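Local coordinates for protein mannosephosphate isomerase, putative (Archaeoglobus fulgidus, PDB 1ZX5) that probably interconverts D-mannose 6-phosphate and D-fructose 6-phosphate as a zinc-dependent isomerase of the type 1 mannose-6-phosphate isomerase family, at residues 137-142 / 203-208; 144-147 / 152-155. All blocks are in the same frame, centred on the assembly; numbering follows the deposited sequence.

Contact 1 (137-142 / 203-208); sequences VKIEEL and KVKKVL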
# COMPACT_ATOMS: atom_id res chain seq x y z
N VAL A 137 27.76 1.98 -2.35
CA VAL A 137 28.26 1.42 -1.10
C VAL A 137 28.80 0.01 -1.34
O VAL A 137 28.44 -0.64 -2.32
CB VAL A 137 27.18 1.39 0.05
CG1 VAL A 137 26.73 2.80 0.42
CG2 VAL A 137 25.99 0.51 -0.31
N LYS A 138 29.66 -0.45 -0.44
CA LYS A 138 30.16 -1.82 -0.49
C LYS A 138 29.47 -2.64 0.60
O LYS A 138 29.40 -2.21 1.75
CB LYS A 138 31.68 -1.85 -0.31
CG LYS A 138 32.47 -1.06 -1.35
CD LYS A 138 33.96 -1.30 -1.17
CE LYS A 138 34.81 -0.16 -1.75
NZ LYS A 138 35.05 -0.29 -3.22
N ILE A 139 28.96 -3.81 0.24
CA ILE A 139 28.34 -4.73 1.20
C ILE A 139 29.18 -4.90 2.47
O ILE A 139 28.64 -4.84 3.57
CB ILE A 139 28.00 -6.11 0.55
CG1 ILE A 139 26.57 -6.12 0.01
CG2 ILE A 139 28.15 -7.26 1.55
CD1 ILE A 139 25.46 -5.97 1.07
N GLU A 140 30.49 -5.09 2.30
CA GLU A 140 31.43 -5.31 3.40
C GLU A 140 31.47 -4.14 4.37
O GLU A 140 31.58 -4.33 5.58
CB GLU A 140 32.85 -5.58 2.88
CG GLU A 140 33.00 -6.74 1.91
CD GLU A 140 32.58 -6.40 0.47
OE1 GLU A 140 32.58 -5.19 0.09
OE2 GLU A 140 32.25 -7.34 -0.29
N GLU A 141 31.40 -2.92 3.83
CA GLU A 141 31.42 -1.73 4.66
C GLU A 141 30.10 -1.51 5.42
O GLU A 141 30.11 -1.00 6.54
CB GLU A 141 31.84 -0.50 3.84
CG GLU A 141 33.37 -0.48 3.59
CD GLU A 141 33.82 0.45 2.46
OE1 GLU A 141 33.01 1.28 1.98
OE2 GLU A 141 35.01 0.35 2.04
N LEU A 142 28.98 -1.93 4.82
CA LEU A 142 27.68 -1.95 5.51
C LEU A 142 27.71 -2.93 6.69
O LEU A 142 27.19 -2.62 7.76
CB LEU A 142 26.55 -2.33 4.55
CG LEU A 142 26.17 -1.39 3.40
CD1 LEU A 142 25.07 -2.02 2.58
CD2 LEU A 142 25.73 -0.04 3.91
N LYS A 203 19.95 -12.53 3.56
CA LYS A 203 18.92 -12.22 2.57
C LYS A 203 19.16 -10.84 1.96
O LYS A 203 19.04 -10.68 0.75
CB LYS A 203 17.51 -12.27 3.17
CG LYS A 203 17.12 -13.55 3.92
CD LYS A 203 17.06 -14.77 3.03
CE LYS A 203 16.59 -16.01 3.81
NZ LYS A 203 15.11 -16.23 3.63
N VAL A 204 19.48 -9.86 2.80
CA VAL A 204 19.83 -8.51 2.35
C VAL A 204 20.93 -8.55 1.28
O VAL A 204 20.79 -7.92 0.23
CB VAL A 204 20.27 -7.60 3.54
CG1 VAL A 204 20.84 -6.27 3.04
CG2 VAL A 204 19.11 -7.35 4.50
N LYS A 205 22.00 -9.29 1.55
CA LYS A 205 23.13 -9.38 0.62
C LYS A 205 22.74 -9.88 -0.77
O LYS A 205 23.27 -9.42 -1.78
CB LYS A 205 24.23 -10.29 1.19
CG LYS A 205 24.98 -9.69 2.36
CD LYS A 205 26.27 -10.48 2.64
CE LYS A 205 25.97 -11.89 3.15
NZ LYS A 205 27.20 -12.61 3.65
N LYS A 206 21.80 -10.81 -0.81
CA LYS A 206 21.32 -11.38 -2.07
C LYS A 206 20.39 -10.49 -2.90
O LYS A 206 20.25 -10.70 -4.11
CB LYS A 206 20.67 -12.72 -1.78
CG LYS A 206 21.73 -13.78 -1.43
CD LYS A 206 21.10 -15.08 -1.04
CE LYS A 206 22.15 -16.15 -0.76
NZ LYS A 206 21.51 -17.26 0.03
N VAL A 207 19.75 -9.49 -2.29
CA VAL A 207 18.72 -8.72 -3.00
C VAL A 207 19.02 -7.22 -3.06
O VAL A 207 18.44 -6.51 -3.87
CB VAL A 207 17.28 -8.95 -2.41
CG1 VAL A 207 17.00 -10.44 -2.24
CG2 VAL A 207 17.10 -8.23 -1.08
N LEU A 208 19.93 -6.75 -2.22
CA LEU A 208 20.17 -5.31 -2.06
C LEU A 208 20.86 -4.67 -3.27
O LEU A 208 21.91 -5.14 -3.73
CB LEU A 208 20.97 -5.02 -0.78
CG LEU A 208 21.28 -3.55 -0.48
CD1 LEU A 208 19.99 -2.75 -0.24
CD2 LEU A 208 22.25 -3.43 0.69
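Ile139 reaches across to both Lys205 and Leu208; both of its outer branches touch Lys205, and CD1 also reaches Leu208. The CG2 methyl lies against the aliphatic stem of the lysine, with Ile139 CG2 3.9 Å from Lys205 CD, and the two side chains cross at about a right angle. The other branch passes between two neighbours: Ile139 CD1 is 4.0 Å from Lys205 CG and 4.1 Å from Leu208 CD2. The isoleucine side chain leaves its helix toward the 203-208 segment.

Lys205 offers methylenes rather than its charge. Its chain bends at chi3 (-67°), which carries the ammonium away from the isoleucine to a salt bridge with Glu202 one turn earlier on the same helix.

Leu142, one turn after Ile139, meets Leu208 tip to tip, Leu142 CD1 lying 3.7 Å from Leu208 CD2. Leu208 can extend this far because its CG stands anti to the backbone N (chi1 -179°), and its single CD2 methyl serves both Ile139 and Leu142. The backbone just behind is held by Leu208 N donating to Val204 O at 2.8 Å, an oxygen that also accepts from Val207 N.

No hydrogen bond links the two segments; the touching atoms are all carbons, those of Lys205 being its methylenes. Trp201 touches both Ile139 and Leu142, and Phe196 backs Leu208. The contact packs helix 139-146 against helix 201-207 and the residue that follows it, at the periphery of a largely beta protein of the cupin clan.

Contact 2 (144-147 / 152-155); sequences EKLK and DFKT. With LFR (beta-L-fructofuranose), chain B.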
# COMPACT_ATOMS: atom_id res chain seq x y z
N GLU A 144 30.41 -3.80 8.42
CA GLU A 144 31.19 -3.14 9.47
C GLU A 144 30.27 -2.32 10.37
O GLU A 144 30.40 -2.35 11.59
CB GLU A 144 32.27 -2.22 8.89
CG GLU A 144 33.43 -2.94 8.21
CD GLU A 144 34.09 -3.98 9.11
OE1 GLU A 144 34.88 -3.58 10.01
OE2 GLU A 144 33.83 -5.19 8.91
N LYS A 145 29.34 -1.59 9.74
CA LYS A 145 28.42 -0.72 10.45
C LYS A 145 27.46 -1.48 11.37
O LYS A 145 27.02 -0.93 12.38
CB LYS A 145 27.64 0.16 9.47
CG LYS A 145 28.49 1.10 8.61
CD LYS A 145 29.36 2.01 9.47
CE LYS A 145 29.99 3.12 8.65
NZ LYS A 145 30.86 3.99 9.50
N LEU A 146 27.14 -2.72 11.02
CA LEU A 146 26.29 -3.58 11.86
C LEU A 146 26.90 -3.87 13.22
O LEU A 146 26.19 -4.20 14.16
CB LEU A 146 25.99 -4.91 11.17
CG LEU A 146 24.87 -5.06 10.13
CD1 LEU A 146 24.63 -6.54 9.92
CD2 LEU A 146 23.58 -4.36 10.56
N LYS A 147 28.23 -3.76 13.30
CA LYS A 147 28.97 -3.97 14.54
C LYS A 147 28.66 -2.90 15.58
O LYS A 147 28.62 -3.18 16.78
CB LYS A 147 30.47 -4.02 14.26
CG LYS A 147 30.94 -5.26 13.50
CD LYS A 147 32.42 -5.53 13.75
CE LYS A 147 33.30 -4.93 12.66
NZ LYS A 147 33.44 -5.87 11.50
N ASP A 152 22.94 4.58 12.22
CA ASP A 152 21.77 5.08 11.51
C ASP A 152 21.97 4.86 10.01
O ASP A 152 22.57 5.69 9.33
CB ASP A 152 21.53 6.56 11.84
CG ASP A 152 20.21 7.10 11.28
OD1 ASP A 152 19.45 6.34 10.64
OD2 ASP A 152 19.91 8.29 11.50
N PHE A 153 21.49 3.73 9.51
CA PHE A 153 21.60 3.40 8.08
C PHE A 153 20.83 4.36 7.16
O PHE A 153 21.15 4.47 5.97
CB PHE A 153 21.17 1.96 7.81
CG PHE A 153 22.16 0.93 8.28
CD1 PHE A 153 23.29 0.63 7.51
CD2 PHE A 153 21.97 0.27 9.48
CE1 PHE A 153 24.21 -0.32 7.94
CE2 PHE A 153 22.88 -0.69 9.92
CZ PHE A 153 24.01 -0.98 9.14
N LYS A 154 19.82 5.03 7.71
CA LYS A 154 19.05 6.03 6.97
C LYS A 154 19.93 7.19 6.48
O LYS A 154 19.59 7.83 5.48
CB LYS A 154 17.87 6.56 7.78
CG LYS A 154 16.95 5.50 8.38
CD LYS A 154 15.61 6.08 8.88
CE LYS A 154 15.79 7.26 9.86
NZ LYS A 154 16.65 6.95 11.02
N THR A 155 21.04 7.46 7.18
CA THR A 155 22.01 8.49 6.75
C THR A 155 22.67 8.16 5.39
O THR A 155 23.28 9.03 4.78
CB THR A 155 23.14 8.76 7.79
OG1 THR A 155 23.88 7.56 8.04
CG2 THR A 155 22.58 9.31 9.10
C1 LFR B . 18.48 2.88 11.99
C2 LFR B . 17.19 3.44 12.63
C3 LFR B . 16.49 2.36 13.45
C4 LFR B . 16.52 2.80 14.90
C5 LFR B . 17.23 4.15 14.91
C6 LFR B . 16.35 5.24 15.53
O1 LFR B . 18.45 2.84 10.55
O2 LFR B . 16.28 3.99 11.65
O3 LFR B . 15.12 2.20 13.09
O4 LFR B . 17.24 1.82 15.64
O5 LFR B . 17.59 4.47 13.56
O6 LFR B . 17.10 6.38 15.98
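Phe153 fits its ring against Lys145 and Leu146 where the 3-10 segment 153-155, following helix 139-146 in this cupin-clan protein, folds back against that helix. The apolar contacts converge on the outer end of the ring. Leu146 CD2 sits 3.7 Å from Phe153 CZ, the two side chains crossing at about a right angle, and Lys145 CB comes within 3.8 Å of Phe153 CE1. Both approach obliquely. Beyond its CB, Lys145 bends at chi2 (-56°) and its end leads away. Phe151 and Phe196 add edge-to-face contacts to the Phe153 ring.

Among the polar contacts, Thr155 OG1 donates to Asp152 O at 2.6 Å, nearly in line with the carbonyl, and Thr155 N shares that acceptor. Lys154 NZ forms a salt bridge with Asp152 OD1, 2.9 Å away, meeting it on its syn side but 29° out of the carboxylate plane. Tyr130 makes a cation-pi contact with the same lysine.

Lys154 NZ also donates to the beta-L-fructofuranose, holding sugar O2 at 3.0 Å. A methionine in place of Lys154 would probably leave Asp152 OD1 without this salt-bridge partner and sugar O2 without the lysine's hydrogen bond. Phe153 N gives a weak bond to sugar O1, at 3.3 Å.

Running from the N terminus, the chain enters helix 139-146 through residues 137-142, which form the first side of contact 1, and the last turn of the same helix supplies the first side of contact 2. A short connection then brings in 152-155, closing a small loop. The chain goes on through strands 157-161, 167-170, 176-179, 181-188 and 194-195 before helix 201-207 returns to close the much longer loop of contact 1. Contact 2 therefore lies wholly within the span of contact 1, and the two do not cross. Their centres are 12 Å apart, and they meet where Leu142 O packs against Phe153 CE1. Helix 139-146 thus joins helix 201-207 to the sugar-binding segment.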